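Long-range contacts in blood group a-and b-cleaving endo-beta-galactosidase (Streptococcus pneumoniae, PDB 2YGL), which supplies the tandem CBM51 modules, which probably bind carbohydrate, of a family 98 glycoside hydrolase that cleaves blood group A and B antigens: residues Phe80-Tyr86 and Ala164-Lys170; Ser274-Leu278 and Trp339-Leu343. All blocks are in the same frame, centred on the assembly; numbering follows the deposited sequence.

Interaction 1: residues Phe80-Tyr86 and Ala164-Lys170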
ATOM      1  N   PHE A  80       3.476  -5.433  -4.337  1.00 25.84           N
ATOM      2  CA  PHE A  80       4.770  -4.995  -4.868  1.00 25.40           C
ATOM      3  C   PHE A  80       4.584  -4.088  -6.080  1.00 25.19           C
ATOM      4  O   PHE A  80       3.661  -4.277  -6.872  1.00 25.04           O
ATOM      5  CB  PHE A  80       5.666  -6.187  -5.221  1.00 25.39           C
ATOM      6  CG  PHE A  80       6.090  -7.005  -4.032  1.00 25.08           C
ATOM      7  CD1 PHE A  80       6.823  -6.429  -2.996  1.00 24.95           C
ATOM      8  CD2 PHE A  80       5.771  -8.356  -3.955  1.00 24.94           C
ATOM      9  CE1 PHE A  80       7.220  -7.186  -1.895  1.00 24.99           C
ATOM     10  CE2 PHE A  80       6.166  -9.121  -2.859  1.00 24.81           C
ATOM     11  CZ  PHE A  80       6.890  -8.534  -1.826  1.00 24.92           C
ATOM     12  N   GLU A  81       5.469  -3.106  -6.214  1.00 25.03           N
ATOM     13  CA  GLU A  81       5.345  -2.084  -7.251  1.00 24.92           C
ATOM     14  C   GLU A  81       6.456  -2.172  -8.297  1.00 24.66           C
ATOM     15  O   GLU A  81       6.245  -1.831  -9.463  1.00 24.48           O
ATOM     16  CB  GLU A  81       5.326  -0.691  -6.616  1.00 24.99           C
ATOM     17  CG  GLU A  81       4.138  -0.451  -5.685  1.00 25.77           C
ATOM     18  CD  GLU A  81       4.374   0.672  -4.684  1.00 26.95           C
ATOM     19  OE1 GLU A  81       5.071   1.654  -5.021  1.00 27.63           O
ATOM     20  OE2 GLU A  81       3.853   0.570  -3.553  1.00 27.55           O
ATOM     21  N   LYS A  82       7.635  -2.623  -7.870  1.00 24.32           N
ATOM     22  CA  LYS A  82       8.800  -2.713  -8.748  1.00 24.17           C
ATOM     23  C   LYS A  82       9.599  -3.988  -8.508  1.00 23.74           C
ATOM     24  O   LYS A  82       9.607  -4.535  -7.399  1.00 23.67           O
ATOM     25  CB  LYS A  82       9.722  -1.499  -8.559  1.00 24.31           C
ATOM     26  CG  LYS A  82       9.165  -0.175  -9.079  1.00 25.54           C
ATOM     27  CD  LYS A  82       9.950   1.016  -8.534  1.00 26.98           C
ATOM     28  CE  LYS A  82      11.050   1.464  -9.485  1.00 28.23           C
ATOM     29  NZ  LYS A  82      10.515   2.293 -10.605  1.00 29.16           N
ATOM     30  N   PHE A  83      10.264  -4.453  -9.562  1.00 23.12           N
ATOM     31  CA  PHE A  83      11.267  -5.502  -9.448  1.00 22.77           C
ATOM     32  C   PHE A  83      12.598  -4.965  -9.959  1.00 22.52           C
ATOM     33  O   PHE A  83      12.664  -4.387 -11.047  1.00 22.54           O
ATOM     34  CB  PHE A  83      10.853  -6.753 -10.229  1.00 22.63           C
ATOM     35  CG  PHE A  83      11.948  -7.779 -10.358  1.00 22.37           C
ATOM     36  CD1 PHE A  83      12.327  -8.556  -9.265  1.00 21.64           C
ATOM     37  CD2 PHE A  83      12.605  -7.966 -11.574  1.00 22.12           C
ATOM     38  CE1 PHE A  83      13.342  -9.500  -9.378  1.00 21.72           C
ATOM     39  CE2 PHE A  83      13.622  -8.912 -11.700  1.00 21.74           C
ATOM     40  CZ  PHE A  83      13.991  -9.681 -10.599  1.00 21.58           C
ATOM     41  N   GLU A  84      13.653  -5.151  -9.171  1.00 22.17           N
ATOM     42  CA  GLU A  84      14.981  -4.676  -9.548  1.00 21.87           C
ATOM     43  C   GLU A  84      16.064  -5.721  -9.308  1.00 21.49           C
ATOM     44  O   GLU A  84      16.067  -6.398  -8.277  1.00 21.40           O
ATOM     45  CB  GLU A  84      15.314  -3.358  -8.838  1.00 21.89           C
ATOM     46  CG  GLU A  84      14.460  -2.184  -9.326  1.00 22.21           C
ATOM     47  CD  GLU A  84      14.869  -0.846  -8.747  1.00 22.98           C
ATOM     48  OE1 GLU A  84      15.596  -0.813  -7.732  1.00 22.66           O
ATOM     49  OE2 GLU A  84      14.455   0.183  -9.317  1.00 24.40           O
ATOM     50  N   THR A  85      16.970  -5.848 -10.279  1.00 21.16           N
ATOM     51  CA  THR A  85      18.085  -6.800 -10.214  1.00 20.69           C
ATOM     52  C   THR A  85      19.169  -6.476 -11.241  1.00 20.54           C
ATOM     53  O   THR A  85      18.908  -5.800 -12.241  1.00 20.44           O
ATOM     54  CB  THR A  85      17.608  -8.272 -10.415  1.00 20.74           C
ATOM     55  OG1 THR A  85      18.648  -9.177 -10.029  1.00 20.67           O
ATOM     56  CG2 THR A  85      17.213  -8.542 -11.863  1.00 20.50           C
ATOM     57  N   TYR A  86      20.382  -6.953 -10.975  1.00 20.12           N
ATOM     58  CA  TYR A  86      21.465  -6.938 -11.950  1.00 20.09           C
ATOM     59  C   TYR A  86      21.614  -8.349 -12.511  1.00 19.53           C
ATOM     60  O   TYR A  86      21.607  -9.324 -11.758  1.00 19.78           O
ATOM     61  CB  TYR A  86      22.781  -6.508 -11.297  1.00 20.44           C
ATOM     62  CG  TYR A  86      22.800  -5.081 -10.795  1.00 21.84           C
ATOM     63  CD1 TYR A  86      22.328  -4.765  -9.519  1.00 22.90           C
ATOM     64  CD2 TYR A  86      23.298  -4.048 -11.590  1.00 23.04           C
ATOM     65  CE1 TYR A  86      22.344  -3.459  -9.049  1.00 24.43           C
ATOM     66  CE2 TYR A  86      23.320  -2.731 -11.126  1.00 24.57           C
ATOM     67  CZ  TYR A  86      22.840  -2.448  -9.855  1.00 25.01           C
ATOM     68  OH  TYR A  86      22.854  -1.156  -9.382  1.00 26.43           O
ATOM     69  N   ALA A 164      21.645 -10.829  -9.475  1.00 17.74           N
ATOM     70  CA  ALA A 164      22.309 -10.167  -8.352  1.00 18.48           C
ATOM     71  C   ALA A 164      21.450  -9.057  -7.762  1.00 18.90           C
ATOM     72  O   ALA A 164      20.892  -8.239  -8.499  1.00 18.96           O
ATOM     73  CB  ALA A 164      23.666  -9.616  -8.780  1.00 18.29           C
ATOM     74  N   ASP A 165      21.351  -9.047  -6.432  1.00 19.50           N
ATOM     75  CA  ASP A 165      20.588  -8.041  -5.677  1.00 20.21           C
ATOM     76  C   ASP A 165      19.079  -8.076  -5.971  1.00 20.35           C
ATOM     77  O   ASP A 165      18.370  -7.083  -5.762  1.00 20.42           O
ATOM     78  CB  ASP A 165      21.175  -6.634  -5.903  1.00 20.25           C
ATOM     79  CG  ASP A 165      20.736  -5.640  -4.848  1.00 21.44           C
ATOM     80  OD1 ASP A 165      20.862  -5.951  -3.646  1.00 22.92           O
ATOM     81  OD2 ASP A 165      20.268  -4.544  -5.222  1.00 22.78           O
ATOM     82  N   ALA A 166      18.595  -9.230  -6.432  1.00 20.66           N
ATOM     83  CA  ALA A 166      17.200  -9.395  -6.851  1.00 21.01           C
ATOM     84  C   ALA A 166      16.213  -9.081  -5.726  1.00 21.40           C
ATOM     85  O   ALA A 166      16.204  -9.750  -4.690  1.00 21.41           O
ATOM     86  CB  ALA A 166      16.969 -10.799  -7.400  1.00 20.80           C
ATOM     87  N   LYS A 167      15.389  -8.058  -5.944  1.00 21.95           N
ATOM     88  CA  LYS A 167      14.482  -7.556  -4.910  1.00 22.60           C
ATOM     89  C   LYS A 167      13.134  -7.099  -5.465  1.00 23.07           C
ATOM     90  O   LYS A 167      13.035  -6.662  -6.616  1.00 23.31           O
ATOM     91  CB  LYS A 167      15.138  -6.403  -4.137  1.00 22.41           C
ATOM     92  CG  LYS A 167      15.457  -5.174  -4.995  1.00 22.79           C
ATOM     93  CD  LYS A 167      15.973  -3.993  -4.177  1.00 22.80           C
ATOM     94  CE  LYS A 167      17.444  -4.143  -3.854  1.00 23.05           C
ATOM     95  NZ  LYS A 167      18.082  -2.838  -3.531  1.00 22.77           N
ATOM     96  N   LEU A 168      12.106  -7.199  -4.630  1.00 23.56           N
ATOM     97  CA  LEU A 168      10.801  -6.619  -4.926  1.00 24.15           C
ATOM     98  C   LEU A 168      10.579  -5.416  -4.012  1.00 24.49           C
ATOM     99  O   LEU A 168      10.884  -5.476  -2.821  1.00 24.39           O
ATOM    100  CB  LEU A 168       9.690  -7.662  -4.750  1.00 24.09           C
ATOM    101  CG  LEU A 168       9.694  -8.838  -5.734  1.00 24.26           C
ATOM    102  CD1 LEU A 168       8.788  -9.958  -5.257  1.00 24.01           C
ATOM    103  CD2 LEU A 168       9.291  -8.390  -7.130  1.00 23.90           C
ATOM    104  N   ILE A 169      10.065  -4.324  -4.578  1.00 25.03           N
ATOM    105  CA  ILE A 169       9.965  -3.047  -3.863  1.00 25.49           C
ATOM    106  C   ILE A 169       8.532  -2.514  -3.839  1.00 25.99           C
ATOM    107  O   ILE A 169       7.809  -2.608  -4.835  1.00 26.00           O
ATOM    108  CB  ILE A 169      10.894  -1.962  -4.484  1.00 25.57           C
ATOM    109  CG1 ILE A 169      12.300  -2.516  -4.745  1.00 25.25           C
ATOM    110  CG2 ILE A 169      10.965  -0.711  -3.588  1.00 25.33           C
ATOM    111  CD1 ILE A 169      13.194  -1.580  -5.542  1.00 25.52           C
ATOM    112  N   LYS A 170       8.137  -1.957  -2.697  1.00 26.53           N
ATOM    113  CA  LYS A 170       6.847  -1.274  -2.561  1.00 27.13           C
ATOM    114  C   LYS A 170       6.924  -0.072  -1.616  1.00 27.40           C
ATOM    115  O   LYS A 170       7.835   0.025  -0.785  1.00 27.36           O
ATOM    116  CB  LYS A 170       5.752  -2.249  -2.103  1.00 27.12           C
ATOM    117  CG  LYS A 170       5.974  -2.882  -0.734  1.00 27.76           C
ATOM    118  CD  LYS A 170       4.857  -3.860  -0.405  1.00 29.24           C
ATOM    119  CE  LYS A 170       5.262  -4.822   0.706  1.00 30.06           C
ATOM    120  NZ  LYS A 170       4.246  -5.904   0.897  1.00 30.72           N
TER
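A classic beta bulge, with Glu81 and Lys82 both set against Ile169, begins the antiparallel pairing of these strands. Ile169 O takes two backbone donors there, Glu81 N at 2.8 Å and Lys82 N at 3.0 Å. Next to the bulge, Leu168 lies across the Phe80 ring: its CB stands over one face, 3.7 Å from the ring centroid. CD1 of Leu168 follows the same ring toward Phe80 CD2 and CE2, while its other methyl, CD2, reaches the edge of the Phe83 ring, 3.7 Å from Phe83 CD1. This is a buried face of the curled sheet in the first NPCBM/NEW2 module, where strand 82-87 runs between strands 133-138 and 160-171. On the other face, CD1 of Ile169 packs 3.3 Å from Glu84 OE1, and Ser136 binds the second carboxylate oxygen. A second bulge shifts the register between Glu84 and Tyr86, where the chain turns a corner at Asp165. With OG1 of Thr85 anti to the backbone N (chi1 -166°), the hydroxyl bonds to Ala164 O at 2.9 Å from above the carbonyl plane. Tyr86 N meets that same oxygen within the plane, at 2.8 Å.

Interaction 2: residues Ser274-Leu278 and Trp339-Leu343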
ATOM      1  N   SER A 274     -27.425   6.310  19.607  1.00 17.84           N
ATOM      2  CA  SER A 274     -28.154   6.871  20.743  1.00 18.19           C
ATOM      3  C   SER A 274     -29.148   7.959  20.344  1.00 18.25           C
ATOM      4  O   SER A 274     -29.919   8.431  21.180  1.00 18.19           O
ATOM      5  CB  SER A 274     -27.170   7.429  21.776  1.00 18.37           C
ATOM      6  OG  SER A 274     -26.485   8.567  21.269  1.00 18.89           O
ATOM      7  N   ALA A 275     -29.125   8.357  19.074  1.00 18.29           N
ATOM      8  CA  ALA A 275     -29.977   9.441  18.586  1.00 18.54           C
ATOM      9  C   ALA A 275     -31.459   9.086  18.622  1.00 18.69           C
ATOM     10  O   ALA A 275     -31.834   7.918  18.478  1.00 18.66           O
ATOM     11  CB  ALA A 275     -29.573   9.841  17.176  1.00 18.39           C
ATOM     12  N   ASN A 276     -32.287  10.106  18.823  1.00 19.00           N
ATOM     13  CA  ASN A 276     -33.726   9.979  18.669  1.00 19.34           C
ATOM     14  C   ASN A 276     -34.061   9.753  17.202  1.00 19.61           C
ATOM     15  O   ASN A 276     -33.654  10.537  16.341  1.00 19.61           O
ATOM     16  CB  ASN A 276     -34.438  11.235  19.181  1.00 19.43           C
ATOM     17  CG  ASN A 276     -34.423  11.347  20.696  1.00 19.69           C
ATOM     18  OD1 ASN A 276     -34.214  12.429  21.242  1.00 21.28           O
ATOM     19  ND2 ASN A 276     -34.651  10.233  21.380  1.00 18.70           N
ATOM     20  N   HIS A 277     -34.784   8.672  16.923  1.00 19.62           N
ATOM     21  CA  HIS A 277     -35.163   8.337  15.558  1.00 19.82           C
ATOM     22  C   HIS A 277     -36.595   7.827  15.480  1.00 19.89           C
ATOM     23  O   HIS A 277     -37.046   7.066  16.343  1.00 19.78           O
ATOM     24  CB  HIS A 277     -34.197   7.304  14.963  1.00 19.95           C
ATOM     25  CG  HIS A 277     -34.287   5.950  15.598  1.00 20.18           C
ATOM     26  ND1 HIS A 277     -33.669   5.644  16.791  1.00 20.52           N
ATOM     27  CD2 HIS A 277     -34.932   4.824  15.207  1.00 20.13           C
ATOM     28  CE1 HIS A 277     -33.927   4.387  17.107  1.00 20.34           C
ATOM     29  NE2 HIS A 277     -34.690   3.866  16.162  1.00 20.26           N
ATOM     30  N   LEU A 278     -37.297   8.265  14.439  1.00 19.97           N
ATOM     31  CA  LEU A 278     -38.620   7.751  14.093  1.00 20.11           C
ATOM     32  C   LEU A 278     -38.656   7.462  12.597  1.00 20.15           C
ATOM     33  O   LEU A 278     -38.058   8.198  11.804  1.00 20.07           O
ATOM     34  CB  LEU A 278     -39.712   8.771  14.442  1.00 20.18           C
ATOM     35  CG  LEU A 278     -39.946   9.201  15.895  1.00 20.33           C
ATOM     36  CD1 LEU A 278     -41.046  10.246  15.949  1.00 20.23           C
ATOM     37  CD2 LEU A 278     -40.297   8.018  16.789  1.00 19.92           C
ATOM     38  N   TRP A 339     -35.490  14.216  14.071  1.00 28.15           N
ATOM     39  CA  TRP A 339     -34.640  14.446  15.246  1.00 27.62           C
ATOM     40  C   TRP A 339     -33.249  13.814  15.154  1.00 27.00           C
ATOM     41  O   TRP A 339     -32.359  14.165  15.936  1.00 27.06           O
ATOM     42  CB  TRP A 339     -35.308  13.916  16.514  1.00 27.75           C
ATOM     43  CG  TRP A 339     -36.555  14.619  16.928  1.00 28.27           C
ATOM     44  CD1 TRP A 339     -36.763  15.969  16.983  1.00 28.59           C
ATOM     45  CD2 TRP A 339     -37.760  14.005  17.395  1.00 28.42           C
ATOM     46  NE1 TRP A 339     -38.033  16.230  17.437  1.00 28.82           N
ATOM     47  CE2 TRP A 339     -38.667  15.044  17.698  1.00 28.30           C
ATOM     48  CE3 TRP A 339     -38.167  12.676  17.575  1.00 28.65           C
ATOM     49  CZ2 TRP A 339     -39.958  14.797  18.173  1.00 28.62           C
ATOM     50  CZ3 TRP A 339     -39.448  12.431  18.051  1.00 28.67           C
ATOM     51  CH2 TRP A 339     -40.329  13.487  18.342  1.00 28.66           C
ATOM     52  N   ALA A 340     -33.070  12.876  14.226  1.00 26.05           N
ATOM     53  CA  ALA A 340     -31.813  12.134  14.111  1.00 25.32           C
ATOM     54  C   ALA A 340     -30.716  12.949  13.416  1.00 24.79           C
ATOM     55  O   ALA A 340     -30.233  12.577  12.342  1.00 24.52           O
ATOM     56  CB  ALA A 340     -32.041  10.799  13.405  1.00 25.28           C
ATOM     57  N   ASP A 341     -30.333  14.061  14.044  1.00 24.04           N
ATOM     58  CA  ASP A 341     -29.294  14.946  13.511  1.00 23.50           C
ATOM     59  C   ASP A 341     -27.976  14.840  14.288  1.00 22.81           C
ATOM     60  O   ASP A 341     -27.088  15.684  14.147  1.00 22.55           O
ATOM     61  CB  ASP A 341     -29.789  16.402  13.455  1.00 23.60           C
ATOM     62  CG  ASP A 341     -30.406  16.875  14.765  1.00 24.32           C
ATOM     63  OD1 ASP A 341     -30.144  16.272  15.829  1.00 25.27           O
ATOM     64  OD2 ASP A 341     -31.159  17.869  14.733  1.00 25.80           O
ATOM     65  N   GLU A 342     -27.858  13.784  15.093  1.00 22.11           N
ATOM     66  CA  GLU A 342     -26.678  13.541  15.923  1.00 21.35           C
ATOM     67  C   GLU A 342     -25.577  12.873  15.102  1.00 20.66           C
ATOM     68  O   GLU A 342     -25.305  11.677  15.256  1.00 20.87           O
ATOM     69  CB  GLU A 342     -27.048  12.665  17.127  1.00 21.43           C
ATOM     70  CG  GLU A 342     -28.020  13.305  18.117  1.00 21.93           C
ATOM     71  CD  GLU A 342     -27.322  14.087  19.224  1.00 22.33           C
ATOM     72  OE1 GLU A 342     -26.276  13.624  19.730  1.00 22.65           O
ATOM     73  OE2 GLU A 342     -27.832  15.161  19.599  1.00 22.42           O
ATOM     74  N   LEU A 343     -24.948  13.652  14.226  1.00 19.68           N
ATOM     75  CA  LEU A 343     -23.890  13.145  13.358  1.00 18.95           C
ATOM     76  C   LEU A 343     -22.604  12.949  14.156  1.00 18.42           C
ATOM     77  O   LEU A 343     -22.186  13.828  14.908  1.00 18.08           O
ATOM     78  CB  LEU A 343     -23.665  14.094  12.167  1.00 18.74           C
ATOM     79  CG  LEU A 343     -22.778  13.637  10.999  1.00 19.12           C
ATOM     80  CD1 LEU A 343     -23.198  14.294   9.691  1.00 19.08           C
ATOM     81  CD2 LEU A 343     -21.299  13.908  11.269  1.00 19.16           C
TER
HETATM   82  O   HOH W   1     -27.465  11.033  20.681  1.00 39.64           O
HETATM   83  O   HOH W   2     -36.126  11.446  14.352  1.00 40.50           O
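Leu278 and Trp339 meet where two loops of the second NPCBM/NEW2 module run past each other in roughly opposite directions. CD1 of Leu278 presses on the benzene half of the indole, 3.4 Å from Trp339 CZ3. With its CG anti to the carbonyl carbon (chi1 -63°), the end of the leucine comes nearer the indole than the direction of its CB alone would bring it, and the two side chains cross at a slant. Next to this pair, CB of Asn276 lies 3.9 Å from Trp339 CB. This end of the contact faces solvent, and no direct hydrogen bond joins the loops. A water takes over that role: it accepts from Trp339 N at 2.9 Å and is held only weakly by Asn276 O and Leu278 N.

The buried, closely packed part involves Ala275, Ala340 and the aliphatic part of Glu342. Ala275 CB points into the other loop and rests 3.8 Å from Glu342 CB, with CG of the glutamate almost as near. Ala340, the centre of an inverse gamma turn, sets its CB 3.4 Å from Asn276 O; a second such turn is centred on Glu342. The bend of the Glu342 chain at chi2 (-90°) turns its carboxylate so that OE2 bonds to Thr218, while a second water links OE1, at 3.0 Å, to Ser274 OG. In sequence, Asp341 matches Asp159 of the first module, a calcium ligand there.

Backbone bonds fix Glu342 to Asp272, just beyond strand 262-271, and Leu343, where strand 343-352 begins, to Thr245. The His277 ring stacks on Tyr310, and helix 217-221 packs through Phe217 against Glu342 and through Pro219 against Ser274.

In the fold
Following the chain from its N terminus, interaction 1 comes first: segment 80-86 is rejoined by segment 164-170 after 77 residues, a span that includes the calcium ligands Val102, Ala152, His155 and Asp159. Only after this does interaction 2 open, and it closes a 60-residue span of its own, so the two contacts follow in series and neither nest nor cross. They belong to different NPCBM/NEW2 modules, and the centres of interaction 1 and interaction 2 are about 53 Å apart. By order and pairing, strands 262-271 and 343-352 correspond to the pair joined in interaction 1; interaction 2 therefore ties the loops flanking the second module's version of that pair.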